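Side-chain contact in macrolide export ATP-binding/permease protein MacB (Actinobacillus actinomycetemcomitans, PDB 3FTJ), which probably uses ATP to drive macrolide export as the inner-membrane ABC transporter of the tripartite MacAB-TdeA efflux system, here as its periplasmic region: residues Asn34-Ile37 with Ser38-Asn41. Sequence-based numbering, arbitrary orientation.
Sequences NLKI and SDAN
Asp39 reaches back from the first turn of helix 37-44 to take the backbone N-H of Lys36, the N-cap residue. Its CG stands beside its own backbone N (chi1 -66°), which carries OD2 to 3.0 Å from Lys36 N; the N-H meets the oxygen from above the carboxylate plane, 54° out of it. This is the side-chain-to-N-cap half of a capping box, and the short, acidic Asp39 suits it, since the helix dipole should also favour a negative charge there. The same OD2 accepts a hydrogen bond from His201 NE2, so two donors hold this buried carboxylate. The i to i+4 bonds Ala40 N to Lys36 O (3.2 Å) and Asn41 N to Ile37 O (2.8 Å) follow. Lys36 CG lies 3.9 Å from Asp39 OD2, but the long, extended chain then leads outward and its ammonium makes no salt bridge with Asp39. Small, polar Ser38 suits the exposed side of the turn, its OG 3.7 Å from Lys36 CB. Apolar Ile37 and Leu35 instead face neighbouring elements: Ile37 meets Tyr160 and Leu164 of helix 160-168, Leu35 packs against Ile18 of strand 15-20, and Asp39 lies against Leu197 and Leu200 of helix 186-201.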
loop_
_atom_site.group_PDB
_atom_site.type_symbol
_atom_site.label_atom_id
_atom_site.label_comp_id
_atom_site.label_asym_id
_atom_site.label_seq_id
_atom_site.Cartn_x
_atom_site.Cartn_y
_atom_site.Cartn_z
ATOM N N ASN A 34 -9.574 -0.435 11.653
ATOM C CA ASN A 34 -10.982 -0.232 11.334
ATOM C C ASN A 34 -11.236 -0.056 9.849
ATOM O O ASN A 34 -12.367 -0.213 9.380
ATOM C CB ASN A 34 -11.563 0.924 12.142
ATOM C CG ASN A 34 -11.944 0.509 13.543
ATOM O OD1 ASN A 34 -11.615 1.181 14.519
ATOM N ND2 ASN A 34 -12.643 -0.614 13.652
ATOM N N LEU A 35 -10.182 0.248 9.097
ATOM C CA LEU A 35 -10.306 0.281 7.642
ATOM C C LEU A 35 -10.573 -1.137 7.132
ATOM O O LEU A 35 -9.920 -2.084 7.566
ATOM C CB LEU A 35 -9.034 0.852 7.007
ATOM C CG LEU A 35 -8.804 2.347 7.274
ATOM C CD1 LEU A 35 -7.434 2.800 6.792
ATOM C CD2 LEU A 35 -9.911 3.176 6.613
ATOM N N LYS A 36 -11.531 -1.272 6.216
ATOM C CA LYS A 36 -11.916 -2.571 5.663
ATOM C C LYS A 36 -11.908 -2.547 4.152
ATOM O O LYS A 36 -12.045 -1.495 3.532
ATOM C CB LYS A 36 -13.334 -2.961 6.097
ATOM C CG LYS A 36 -13.698 -2.650 7.519
ATOM C CD LYS A 36 -15.147 -2.988 7.749
ATOM C CE LYS A 36 -15.582 -2.727 9.180
ATOM N NZ LYS A 36 -16.947 -3.325 9.466
ATOM N N ILE A 37 -11.792 -3.726 3.561
ATOM C CA ILE A 37 -11.886 -3.874 2.112
ATOM C C ILE A 37 -13.211 -3.323 1.576
ATOM O O ILE A 37 -13.252 -2.749 0.487
ATOM C CB ILE A 37 -11.704 -5.347 1.690
ATOM C CG1 ILE A 37 -10.259 -5.781 1.942
ATOM C CG2 ILE A 37 -12.069 -5.541 0.225
ATOM C CD1 ILE A 37 -9.231 -4.923 1.227
ATOM N N SER A 38 -14.287 -3.470 2.346
ATOM C CA SER A 38 -15.588 -2.942 1.921
ATOM C C SER A 38 -15.592 -1.408 1.881
ATOM O O SER A 38 -16.250 -0.812 1.027
ATOM C CB SER A 38 -16.717 -3.447 2.818
ATOM O OG SER A 38 -16.496 -3.105 4.173
ATOM N N ASP A 39 -14.874 -0.782 2.814
ATOM C CA ASP A 39 -14.607 0.644 2.738
ATOM C C ASP A 39 -13.964 0.968 1.383
ATOM O O ASP A 39 -14.425 1.866 0.672
ATOM C CB ASP A 39 -13.668 1.093 3.861
ATOM C CG ASP A 39 -14.286 0.966 5.247
ATOM O OD1 ASP A 39 -15.525 0.843 5.369
ATOM O OD2 ASP A 39 -13.511 0.997 6.227
ATOM N N ALA A 40 -12.908 0.231 1.027
ATOM C CA ALA A 40 -12.212 0.441 -0.240
ATOM C C ALA A 40 -13.130 0.228 -1.444
ATOM O O ALA A 40 -13.027 0.937 -2.444
ATOM C CB ALA A 40 -10.982 -0.467 -0.342
ATOM N N ASN A 41 -14.025 -0.745 -1.347
ATOM C CA ASN A 41 -14.966 -1.002 -2.428
ATOM C C ASN A 41 -15.892 0.195 -2.639
ATOM O O ASN A 41 -16.095 0.647 -3.761
ATOM C CB ASN A 41 -15.776 -2.264 -2.135
ATOM C CG ASN A 41 -16.647 -2.686 -3.307
ATOM O OD1 ASN A 41 -17.874 -2.730 -3.197
ATOM N ND2 ASN A 41 -16.018 -2.981 -4.440
#